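Local structure of transcription factor SPN1 (Saccharomyces cerevisiae, 3NFQ) at residues N67-I72 against D108-T113; V124-T129 against K144-W149. The protein regulates transcription by RNA polymerase II, and may act both in recruiting TBP and in steps after its recruitment. All blocks are in the same frame, centred on the assembly; numbering follows the deposited sequence.

Contact 1: residues N67-I72 against D108-T113; sequences NLADTI and DLPVKT
L109 meets A69 and I72 with its two methyl branches, one to each residue. CD2 lies 3.9 Å from CB of A69 and nearly as close to the CA of that residue. CD1 reaches CG2 of I72 at 4.0 Å. In I72 a chi1 of -72° puts CG1 beside the backbone N, which leaves CG2 anti to that N and facing L109. The two side chains pass each other at a slant. This is the tight side of the contact. L109 and I72 are both buried, and other helices close round them: I72 also touches L63 and L77, and L109 packs on L78. The contact joins the start of helix 69-74 to the loop between helices 96-107 and 113-119, a loop that falls within the TFIIS N-terminal-like sequence family. P110 is the centre of an inverse gamma turn in that loop. V111 N donates to L109 O across it, at 2.8 Å. The loose side is at the proline itself. P110 is exposed and gives its ring atom CD to CB of the partly exposed A69 at 4.0 Å.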
loop_
_atom_site.group_PDB
_atom_site.type_symbol
_atom_site.label_atom_id
_atom_site.label_comp_id
_atom_site.label_asym_id
_atom_site.label_seq_id
_atom_site.Cartn_x
_atom_site.Cartn_y
_atom_site.Cartn_z
ATOM N N ASN A 67 4.461 16.326 7.380
ATOM C CA ASN A 67 4.034 17.416 6.488
ATOM C C ASN A 67 3.774 17.003 5.073
ATOM O O ASN A 67 3.445 17.846 4.231
ATOM C CB ASN A 67 4.937 18.630 6.517
ATOM C CG ASN A 67 6.345 18.286 6.743
ATOM O OD1 ASN A 67 7.003 17.629 5.902
ATOM N ND2 ASN A 67 6.860 18.718 7.906
ATOM N N LEU A 68 3.907 15.707 4.801
ATOM C CA LEU A 68 3.543 15.215 3.489
ATOM C C LEU A 68 2.143 14.619 3.467
ATOM O O LEU A 68 1.648 14.285 2.383
ATOM C CB LEU A 68 4.618 14.248 2.958
ATOM C CG LEU A 68 5.990 14.875 2.694
ATOM C CD1 LEU A 68 6.984 13.897 2.055
ATOM C CD2 LEU A 68 5.848 16.132 1.833
ATOM N N ALA A 69 1.469 14.515 4.637
ATOM C CA ALA A 69 0.143 13.852 4.705
ATOM C C ALA A 69 -0.898 14.375 3.729
ATOM O O ALA A 69 -1.582 13.608 3.022
ATOM C CB ALA A 69 -0.430 13.867 6.139
ATOM N N ASP A 70 -1.055 15.698 3.720
ATOM C CA ASP A 70 -1.959 16.355 2.787
ATOM C C ASP A 70 -1.655 16.005 1.353
ATOM O O ASP A 70 -2.564 15.625 0.623
ATOM C CB ASP A 70 -1.882 17.888 2.947
ATOM C CG ASP A 70 -2.560 18.385 4.204
ATOM O OD1 ASP A 70 -3.395 17.652 4.786
ATOM O OD2 ASP A 70 -2.245 19.535 4.606
ATOM N N THR A 71 -0.388 16.112 0.939
ATOM C CA THR A 71 -0.018 15.812 -0.450
ATOM C C THR A 71 -0.275 14.335 -0.814
ATOM O O THR A 71 -0.768 14.030 -1.906
ATOM C CB THR A 71 1.477 16.043 -0.733
ATOM O OG1 THR A 71 1.923 17.289 -0.150
ATOM C CG2 THR A 71 1.709 16.046 -2.241
ATOM N N ILE A 72 0.101 13.445 0.111
ATOM C CA ILE A 72 -0.136 11.986 -0.021
ATOM C C ILE A 72 -1.613 11.766 -0.210
ATOM O O ILE A 72 -2.030 11.094 -1.165
ATOM C CB ILE A 72 0.343 11.240 1.258
ATOM C CG1 ILE A 72 1.850 11.245 1.262
ATOM C CG2 ILE A 72 -0.216 9.781 1.328
ATOM C CD1 ILE A 72 2.501 11.028 2.655
ATOM N N ASP A 108 -0.403 5.955 11.012
ATOM C CA ASP A 108 -0.108 7.344 11.322
ATOM C C ASP A 108 -0.749 8.401 10.375
ATOM O O ASP A 108 -0.619 9.601 10.621
ATOM C CB ASP A 108 1.415 7.541 11.265
ATOM C CG ASP A 108 2.168 6.749 12.336
ATOM O OD1 ASP A 108 1.739 6.755 13.511
ATOM O OD2 ASP A 108 3.196 6.125 11.980
ATOM N N LEU A 109 -1.417 7.970 9.306
ATOM C CA LEU A 109 -1.966 8.865 8.305
ATOM C C LEU A 109 -3.405 9.190 8.608
ATOM O O LEU A 109 -4.149 8.294 8.979
ATOM C CB LEU A 109 -1.963 8.163 6.940
ATOM C CG LEU A 109 -1.034 8.536 5.814
ATOM C CD1 LEU A 109 -1.532 7.804 4.555
ATOM C CD2 LEU A 109 -0.972 10.062 5.536
ATOM N N PRO A 110 -3.804 10.474 8.480
ATOM C CA PRO A 110 -5.201 10.814 8.758
ATOM C C PRO A 110 -6.229 10.391 7.672
ATOM O O PRO A 110 -6.944 11.240 7.101
ATOM C CB PRO A 110 -5.162 12.336 8.978
ATOM C CG PRO A 110 -3.951 12.790 8.206
ATOM C CD PRO A 110 -2.969 11.671 8.222
ATOM N N VAL A 111 -6.321 9.090 7.404
ATOM C CA VAL A 111 -7.218 8.584 6.350
ATOM C C VAL A 111 -8.714 8.762 6.670
ATOM O O VAL A 111 -9.165 8.488 7.781
ATOM C CB VAL A 111 -6.906 7.104 6.110
ATOM C CG1 VAL A 111 -7.771 6.523 4.998
ATOM C CG2 VAL A 111 -5.413 6.947 5.798
ATOM N N LYS A 112 -9.490 9.141 5.665
ATOM C CA LYS A 112 -10.940 9.280 5.812
ATOM C C LYS A 112 -11.660 8.394 4.803
ATOM O O LYS A 112 -11.058 7.847 3.879
ATOM C CB LYS A 112 -11.365 10.735 5.586
ATOM C CG LYS A 112 -10.672 11.773 6.455
ATOM C CD LYS A 112 -10.848 11.435 7.941
ATOM C CE LYS A 112 -10.248 12.500 8.852
ATOM N NZ LYS A 112 -10.564 12.098 10.236
ATOM N N THR A 113 -12.970 8.269 4.970
ATOM C CA THR A 113 -13.758 7.447 4.083
ATOM C C THR A 113 -13.538 7.821 2.600
ATOM O O THR A 113 -13.409 6.944 1.765
ATOM C CB THR A 113 -15.253 7.482 4.478
ATOM O OG1 THR A 113 -15.429 6.808 5.741
ATOM C CG2 THR A 113 -16.113 6.766 3.422
#

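Contact 2: residues V124-T129 against K144-W149; sequences VVIFYT and KLIAEW
The carbonyl oxygen of I126 takes a short bond from the T129 hydroxyl and a weak one from the T129 backbone N, while the side chain of I126 meets I146 of the next helix. The hydroxyl is the donor of the shorter bond, T129 OG1 to I126 O, at 2.6 Å. It comes in the carbonyl plane, on a lone pair, with a C=O...donor angle of 138°. The weak bond from T129 N to I126 O measures 2.9 Å. The hydroxyl bond ties the T129 side chain back onto its own helix.

The two segments belong to a helical hairpin, helix 121-130 followed by helix 136-149, in the TFIIS N-terminal-like helical bundle. The segment axes approach to 9.8 Å and cross at -139°, so the two segments run obliquely antiparallel. The interface between them is apolar. I146 is central to it. Its CG1 is anti to the backbone N (chi1 -162°) and meets CG1 of I126 at 4.1 Å, the two side chains crossing at about a right angle. I126 is on the exposed side. V125 is buried and uses both methyls: CG1 packs on CB of I146 at 4.2 Å, and CG2 turns to W149. V125 also touches A142, one turn before I146.

On another side of helix 121-130, the OH of Y128 is hydrogen-bonded to L85 O and its ring packs edge-to-face with F103, which links the hairpin to helices 77-85 and 96-107.

Within its own helix, the indole of W149 has L145 O over one face, 3.1 Å above the plane and offset toward the rim. Across the contact, the V125 side chain crosses that of W149 at about a right angle. V125 CG2 comes to the ring edge, near the plane, 4.0 Å from W149 CZ3.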
loop_
_atom_site.group_PDB
_atom_site.type_symbol
_atom_site.label_atom_id
_atom_site.label_comp_id
_atom_site.label_asym_id
_atom_site.label_seq_id
_atom_site.Cartn_x
_atom_site.Cartn_y
_atom_site.Cartn_z
ATOM N N VAL A 124 -9.694 -3.510 0.370
ATOM C CA VAL A 124 -8.467 -4.315 0.609
ATOM C C VAL A 124 -8.184 -4.474 2.131
ATOM O O VAL A 124 -7.927 -5.581 2.613
ATOM C CB VAL A 124 -7.268 -3.741 -0.171
ATOM C CG1 VAL A 124 -6.002 -4.532 0.220
ATOM C CG2 VAL A 124 -7.489 -3.942 -1.744
ATOM N N VAL A 125 -8.327 -3.395 2.890
ATOM C CA VAL A 125 -8.119 -3.468 4.349
ATOM C C VAL A 125 -9.196 -4.374 4.976
ATOM O O VAL A 125 -8.908 -5.201 5.872
ATOM C CB VAL A 125 -8.038 -2.042 5.002
ATOM C CG1 VAL A 125 -7.960 -2.118 6.559
ATOM C CG2 VAL A 125 -6.820 -1.320 4.466
ATOM N N ILE A 126 -10.428 -4.288 4.479
ATOM C CA ILE A 126 -11.458 -5.218 4.947
ATOM C C ILE A 126 -11.038 -6.680 4.682
ATOM O O ILE A 126 -11.167 -7.545 5.552
ATOM C CB ILE A 126 -12.851 -4.884 4.323
ATOM C CG1 ILE A 126 -13.375 -3.566 4.921
ATOM C CG2 ILE A 126 -13.862 -6.055 4.579
ATOM C CD1 ILE A 126 -14.539 -2.914 4.210
ATOM N N PHE A 127 -10.523 -6.965 3.482
ATOM C CA PHE A 127 -10.062 -8.290 3.144
ATOM C C PHE A 127 -8.996 -8.784 4.166
ATOM O O PHE A 127 -8.975 -9.955 4.586
ATOM C CB PHE A 127 -9.457 -8.276 1.708
ATOM C CG PHE A 127 -8.727 -9.546 1.350
ATOM C CD1 PHE A 127 -9.377 -10.634 0.760
ATOM C CD2 PHE A 127 -7.381 -9.682 1.633
ATOM C CE1 PHE A 127 -8.684 -11.839 0.465
ATOM C CE2 PHE A 127 -6.709 -10.866 1.321
ATOM C CZ PHE A 127 -7.327 -11.920 0.754
ATOM N N TYR A 128 -8.137 -7.875 4.603
ATOM C CA TYR A 128 -7.095 -8.262 5.597
ATOM C C TYR A 128 -7.735 -8.688 6.957
ATOM O O TYR A 128 -7.180 -9.526 7.683
ATOM C CB TYR A 128 -6.128 -7.111 5.804
ATOM C CG TYR A 128 -4.947 -7.236 4.847
ATOM C CD1 TYR A 128 -5.094 -6.878 3.511
ATOM C CD2 TYR A 128 -3.693 -7.715 5.272
ATOM C CE1 TYR A 128 -4.009 -6.987 2.589
ATOM C CE2 TYR A 128 -2.592 -7.812 4.353
ATOM C CZ TYR A 128 -2.783 -7.441 3.000
ATOM O OH TYR A 128 -1.792 -7.528 2.038
ATOM N N THR A 129 -8.908 -8.120 7.266
ATOM C CA THR A 129 -9.607 -8.468 8.539
ATOM C C THR A 129 -10.173 -9.881 8.548
ATOM O O THR A 129 -10.372 -10.475 9.644
ATOM C CB THR A 129 -10.719 -7.487 8.908
ATOM O OG1 THR A 129 -11.855 -7.678 8.032
ATOM C CG2 THR A 129 -10.241 -6.051 8.856
ATOM N N LYS A 144 -8.860 -2.400 13.467
ATOM C CA LYS A 144 -8.783 -1.117 14.185
ATOM C C LYS A 144 -8.762 0.056 13.231
ATOM O O LYS A 144 -9.428 1.070 13.455
ATOM C CB LYS A 144 -7.512 -1.053 15.040
ATOM C CG LYS A 144 -7.331 0.324 15.689
ATOM C CD LYS A 144 -5.852 0.503 16.057
ATOM C CE LYS A 144 -5.381 1.960 15.976
ATOM N NZ LYS A 144 -4.112 1.963 16.866
ATOM N N LEU A 145 -7.984 -0.066 12.154
ATOM C CA LEU A 145 -7.834 1.073 11.245
ATOM C C LEU A 145 -9.126 1.320 10.479
ATOM O O LEU A 145 -9.522 2.464 10.300
ATOM C CB LEU A 145 -6.728 0.822 10.248
ATOM C CG LEU A 145 -5.353 0.944 10.926
ATOM C CD1 LEU A 145 -4.301 0.544 9.876
ATOM C CD2 LEU A 145 -5.130 2.349 11.384
ATOM N N ILE A 146 -9.742 0.284 9.983
ATOM C CA ILE A 146 -10.988 0.531 9.240
ATOM C C ILE A 146 -12.098 1.195 10.093
ATOM O O ILE A 146 -12.853 2.058 9.606
ATOM C CB ILE A 146 -11.486 -0.753 8.481
ATOM C CG1 ILE A 146 -12.488 -0.390 7.380
ATOM C CG2 ILE A 146 -12.039 -1.783 9.360
ATOM C CD1 ILE A 146 -11.739 0.101 6.121
ATOM N N ALA A 147 -12.235 0.741 11.333
ATOM C CA ALA A 147 -13.176 1.347 12.296
ATOM C C ALA A 147 -12.843 2.796 12.520
ATOM O O ALA A 147 -13.717 3.666 12.525
ATOM C CB ALA A 147 -13.147 0.556 13.625
ATOM N N GLU A 148 -11.569 3.079 12.700
ATOM C CA GLU A 148 -11.136 4.411 12.965
ATOM C C GLU A 148 -11.351 5.328 11.758
ATOM O O GLU A 148 -11.844 6.462 11.894
ATOM C CB GLU A 148 -9.662 4.355 13.350
ATOM C CG GLU A 148 -9.054 5.652 13.658
ATOM C CD GLU A 148 -7.601 5.516 14.070
ATOM O OE1 GLU A 148 -7.285 4.674 14.932
ATOM O OE2 GLU A 148 -6.762 6.275 13.552
ATOM N N TRP A 149 -10.938 4.860 10.577
ATOM C CA TRP A 149 -10.937 5.712 9.406
ATOM C C TRP A 149 -12.382 6.015 9.031
ATOM O O TRP A 149 -12.654 7.078 8.497
ATOM C CB TRP A 149 -10.247 5.018 8.240
ATOM C CG TRP A 149 -8.761 4.901 8.442
ATOM C CD1 TRP A 149 -7.984 5.672 9.231
ATOM C CD2 TRP A 149 -7.886 3.979 7.781
ATOM N NE1 TRP A 149 -6.665 5.251 9.166
ATOM C CE2 TRP A 149 -6.586 4.215 8.264
ATOM C CE3 TRP A 149 -8.089 2.938 6.888
ATOM C CZ2 TRP A 149 -5.457 3.482 7.805
ATOM C CZ3 TRP A 149 -6.973 2.206 6.417
ATOM C CH2 TRP A 149 -5.679 2.470 6.909
#

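Both contacts are apolar and partly buried, each with a buried part and an exposed residue. They hold different elements. Contact 1 sets the start of a short helix against a loop. Contact 2 pairs two successive helices of a hairpin and buries more surface, 204 Å² against 143 Å². Local polar bonds shape one segment in each: a backbone turn in the loop of contact 1, a threonine bonded to its own helix in contact 2. The centres lie about 16 Å apart, yet the contacts touch at W149. V111 O lies 3.4 Å from W149 CD1, a packing contact and not a hydrogen bond. The indole of contact 2 thus lies against the loop of contact 1.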